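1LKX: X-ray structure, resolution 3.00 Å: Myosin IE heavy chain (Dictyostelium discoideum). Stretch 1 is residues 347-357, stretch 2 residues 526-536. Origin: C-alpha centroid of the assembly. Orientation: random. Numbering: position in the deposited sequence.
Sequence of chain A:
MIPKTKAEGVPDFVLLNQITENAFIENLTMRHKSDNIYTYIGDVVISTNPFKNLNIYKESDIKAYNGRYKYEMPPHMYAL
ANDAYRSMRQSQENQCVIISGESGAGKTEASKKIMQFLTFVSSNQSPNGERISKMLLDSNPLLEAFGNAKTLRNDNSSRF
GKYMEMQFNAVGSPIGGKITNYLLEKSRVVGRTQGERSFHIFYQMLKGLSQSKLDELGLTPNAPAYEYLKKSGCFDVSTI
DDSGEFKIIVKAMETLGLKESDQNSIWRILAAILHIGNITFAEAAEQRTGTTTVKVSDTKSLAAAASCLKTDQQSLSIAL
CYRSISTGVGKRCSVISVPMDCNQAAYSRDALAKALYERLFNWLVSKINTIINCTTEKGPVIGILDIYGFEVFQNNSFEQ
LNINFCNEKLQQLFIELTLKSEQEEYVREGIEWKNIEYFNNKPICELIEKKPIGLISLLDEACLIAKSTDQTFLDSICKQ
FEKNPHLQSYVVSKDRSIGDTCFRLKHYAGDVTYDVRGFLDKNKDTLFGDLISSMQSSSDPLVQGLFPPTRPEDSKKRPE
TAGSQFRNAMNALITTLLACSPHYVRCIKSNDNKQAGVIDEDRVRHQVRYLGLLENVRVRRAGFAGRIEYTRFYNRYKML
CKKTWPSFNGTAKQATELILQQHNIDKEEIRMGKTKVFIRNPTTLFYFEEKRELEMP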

# COMPACT_ATOMS: atom_id res chain seq x y z
N TYR A 347 -12.75 18.21 -20.06
CA TYR A 347 -13.04 17.42 -18.86
C TYR A 347 -13.35 15.99 -19.27
O TYR A 347 -12.74 15.05 -18.78
N SER A 348 -14.32 15.83 -20.16
CA SER A 348 -14.72 14.50 -20.63
C SER A 348 -13.55 13.76 -21.26
O SER A 348 -13.42 12.55 -21.12
N ARG A 349 -12.70 14.49 -21.98
CA ARG A 349 -11.54 13.88 -22.61
C ARG A 349 -10.71 13.19 -21.53
O ARG A 349 -10.38 12.01 -21.62
N ASP A 350 -10.37 13.95 -20.49
CA ASP A 350 -9.57 13.43 -19.40
C ASP A 350 -10.30 12.36 -18.59
O ASP A 350 -9.68 11.43 -18.08
N ALA A 351 -11.62 12.49 -18.48
CA ALA A 351 -12.39 11.52 -17.72
C ALA A 351 -12.30 10.17 -18.40
O ALA A 351 -12.25 9.13 -17.74
N LEU A 352 -12.26 10.19 -19.73
CA LEU A 352 -12.20 8.97 -20.53
C LEU A 352 -10.85 8.28 -20.33
O LEU A 352 -10.78 7.08 -20.04
N ALA A 353 -9.78 9.06 -20.49
CA ALA A 353 -8.43 8.53 -20.32
C ALA A 353 -8.28 7.88 -18.95
O ALA A 353 -7.72 6.80 -18.85
N LYS A 354 -8.80 8.55 -17.92
CA LYS A 354 -8.73 8.04 -16.55
C LYS A 354 -9.50 6.74 -16.36
O LYS A 354 -9.05 5.84 -15.63
N ALA A 355 -10.67 6.64 -17.00
CA ALA A 355 -11.50 5.44 -16.89
C ALA A 355 -10.81 4.26 -17.55
O ALA A 355 -10.81 3.15 -17.02
N LEU A 356 -10.22 4.53 -18.70
CA LEU A 356 -9.50 3.52 -19.46
C LEU A 356 -8.37 2.87 -18.64
O LEU A 356 -8.29 1.65 -18.55
N TYR A 357 -7.52 3.71 -18.04
CA TYR A 357 -6.39 3.22 -17.28
C TYR A 357 -6.81 2.48 -16.03
O TYR A 357 -6.28 1.40 -15.74
N THR A 526 -18.00 9.98 -12.01
CA THR A 526 -18.93 9.61 -13.06
C THR A 526 -18.41 9.75 -14.49
O THR A 526 -17.61 10.63 -14.82
N LEU A 527 -18.88 8.84 -15.34
CA LEU A 527 -18.52 8.82 -16.74
C LEU A 527 -19.84 8.72 -17.50
O LEU A 527 -20.57 7.75 -17.33
N PHE A 528 -20.14 9.73 -18.32
CA PHE A 528 -21.39 9.74 -19.08
C PHE A 528 -21.55 8.58 -20.05
O PHE A 528 -20.59 8.14 -20.68
N GLY A 529 -22.79 8.10 -20.14
CA GLY A 529 -23.14 6.98 -21.00
C GLY A 529 -22.67 7.08 -22.44
O GLY A 529 -22.35 6.06 -23.04
N ASP A 530 -22.65 8.29 -22.99
CA ASP A 530 -22.20 8.48 -24.37
C ASP A 530 -20.78 7.99 -24.54
O ASP A 530 -20.47 7.28 -25.50
N LEU A 531 -19.91 8.36 -23.60
CA LEU A 531 -18.52 7.92 -23.65
C LEU A 531 -18.44 6.41 -23.46
O LEU A 531 -17.73 5.73 -24.20
N ILE A 532 -19.18 5.90 -22.49
CA ILE A 532 -19.21 4.47 -22.22
C ILE A 532 -19.63 3.71 -23.47
O ILE A 532 -18.91 2.84 -23.95
N SER A 533 -20.81 4.04 -23.99
CA SER A 533 -21.34 3.39 -25.18
C SER A 533 -20.38 3.48 -26.36
O SER A 533 -20.23 2.52 -27.13
N SER A 534 -19.72 4.63 -26.52
CA SER A 534 -18.75 4.81 -27.60
C SER A 534 -17.60 3.79 -27.53
O SER A 534 -16.94 3.51 -28.53
N MET A 535 -17.38 3.26 -26.33
CA MET A 535 -16.33 2.27 -26.11
C MET A 535 -16.89 0.87 -26.30
O MET A 535 -16.24 0.02 -26.92
N GLN A 536 -18.08 0.63 -25.77
CA GLN A 536 -18.71 -0.68 -25.88
C GLN A 536 -18.85 -1.01 -27.35
O GLN A 536 -18.78 -2.17 -27.76

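A helix can dock against a distant segment of its own chain without a single hydrogen bond between them, and this pair from myosin IE illustrates how. The helix axes approach no closer than 11.0 Å, at 50° between their N-to-C directions; side chains from both stretches meet across this spacing, Leu 352 from one and Leu 531 and Met 535 from the other, with Leu 527 just before the second helix.

Tyr 347, with chi1 in t, stands just outside the contact; its hydroxyl finds its hydrogen bond elsewhere in the structure. Ser 348 (m) likewise sends OG to a partner elsewhere, but its backbone and CB line the interface: Ser 348 O lies 3.7 Å from Leu 531 CD1, and Ser 348 CB lies 4.0 Å from the same methyl. Arg 349 points away and Asp 350 is out of reach of stretch 2; the two form a salt bridge, Arg 349 NE to Asp 350 OD2 at 3.1 Å.

Ala 351 points toward stretch 2, its CB 4.2 Å from Leu 527 CD1. Leu 527 leaves its CA sideways, yet its t, p rotamer carries the methyls inward. Leu 352 (chi1 t, chi2 off-rotamer) bridges two residues of the opposing helix: its CG is 4.2 Å from Leu 531 CD2, and its CD2 is 4.3 Å from Met 535 SD. Leu 531 (m, t) and Met 535 (m, m, with chi3 near 93°) both point toward stretch 1, four residues apart and so about one turn apart.

One turn after Ala 351, Ala 355 repeats the arrangement more tightly, Ala 355 CB meeting Leu 527 CD2 at 3.6 Å. The two alanines thus receive one leucine. Leu 356 closes the series: its CA-to-CB bond points sideways but its end comes nearer, with chi1 off-rotamer at -112° and chi2 p, and its CD1 lies 4.4 Å from Met 535 SD.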

# COMPACT_ATOMS: atom_id res chain seq x y z
CB TYR A 347 -14.23 18.00 -18.11
CG TYR A 347 -14.61 17.20 -16.89
CD1 TYR A 347 -13.83 17.26 -15.74
CD2 TYR A 347 -15.71 16.34 -16.89
CE1 TYR A 347 -14.14 16.49 -14.61
CE2 TYR A 347 -16.03 15.56 -15.76
CZ TYR A 347 -15.24 15.64 -14.62
OH TYR A 347 -15.55 14.90 -13.49
CB SER A 348 -15.87 14.61 -21.63
OG SER A 348 -17.10 14.89 -20.97
CB ARG A 349 -10.70 14.95 -23.29
CG ARG A 349 -9.49 14.42 -24.01
CD ARG A 349 -8.56 15.56 -24.41
NE ARG A 349 -8.02 16.22 -23.23
CZ ARG A 349 -7.87 17.54 -23.12
NH1 ARG A 349 -8.22 18.34 -24.10
NH2 ARG A 349 -7.39 18.05 -22.00
CB ASP A 350 -9.15 14.60 -18.51
CG ASP A 350 -8.20 15.55 -19.22
OD1 ASP A 350 -7.96 16.66 -18.69
OD2 ASP A 350 -7.68 15.20 -20.30
CB ALA A 351 -13.82 11.95 -17.65
CB LEU A 352 -12.39 9.32 -22.00
CG LEU A 352 -12.86 8.24 -22.97
CD1 LEU A 352 -12.11 8.41 -24.28
CD2 LEU A 352 -12.62 6.85 -22.41
CB ALA A 353 -7.40 9.66 -20.50
CB LYS A 354 -9.24 9.09 -15.58
CG LYS A 354 -8.24 10.18 -15.30
CD LYS A 354 -8.92 11.47 -14.96
CE LYS A 354 -9.77 11.34 -13.73
NZ LYS A 354 -10.41 12.66 -13.47
CB ALA A 355 -12.84 5.68 -17.53
CB LEU A 356 -8.92 4.17 -20.71
CG LEU A 356 -9.48 3.75 -22.08
CD1 LEU A 356 -10.96 3.54 -21.97
CD2 LEU A 356 -9.14 4.79 -23.13
CB TYR A 357 -5.46 4.37 -16.91
CG TYR A 357 -4.07 3.91 -16.55
CD1 TYR A 357 -3.75 3.51 -15.25
CD2 TYR A 357 -3.09 3.81 -17.53
CE1 TYR A 357 -2.49 3.02 -14.93
CE2 TYR A 357 -1.82 3.32 -17.23
CZ TYR A 357 -1.53 2.93 -15.93
OH TYR A 357 -0.27 2.42 -15.65
CB THR A 526 -20.26 10.39 -12.90
OG1 THR A 526 -21.11 9.69 -11.99
CG2 THR A 526 -20.97 10.56 -14.25
CB LEU A 527 -17.65 7.60 -17.01
CG LEU A 527 -17.06 7.44 -18.41
CD1 LEU A 527 -16.19 8.63 -18.74
CD2 LEU A 527 -16.25 6.17 -18.46
CB PHE A 528 -21.55 11.07 -19.82
CG PHE A 528 -22.02 12.20 -18.94
CD1 PHE A 528 -21.22 12.68 -17.90
CD2 PHE A 528 -23.28 12.78 -19.13
CE1 PHE A 528 -21.66 13.72 -17.07
CE2 PHE A 528 -23.73 13.82 -18.31
CZ PHE A 528 -22.92 14.29 -17.27
CB ASP A 530 -22.31 9.94 -24.83
CG ASP A 530 -22.35 10.94 -23.67
OD1 ASP A 530 -23.28 10.85 -22.82
OD2 ASP A 530 -21.45 11.82 -23.62
CB LEU A 531 -17.68 8.63 -22.57
CG LEU A 531 -17.30 10.09 -22.88
CD1 LEU A 531 -16.56 10.68 -21.71
CD2 LEU A 531 -16.43 10.14 -24.12
CB ILE A 532 -20.19 4.12 -21.09
CG1 ILE A 532 -19.70 4.74 -19.78
CG2 ILE A 532 -20.30 2.61 -20.95
CD1 ILE A 532 -20.62 4.48 -18.62
CB SER A 533 -22.67 4.02 -25.55
OG SER A 533 -22.51 5.40 -25.76
CB SER A 534 -18.17 6.23 -27.55
OG SER A 534 -17.17 6.39 -28.55
CB MET A 535 -15.76 2.40 -24.70
CG MET A 535 -15.03 3.71 -24.44
SD MET A 535 -13.54 3.93 -25.46
CE MET A 535 -14.22 4.83 -26.80
CB GLN A 536 -20.08 -0.67 -25.22
CG GLN A 536 -20.08 0.03 -23.88
CD GLN A 536 -21.36 -0.13 -23.12
OE1 GLN A 536 -21.56 -1.13 -22.44
NE2 GLN A 536 -22.24 0.85 -23.23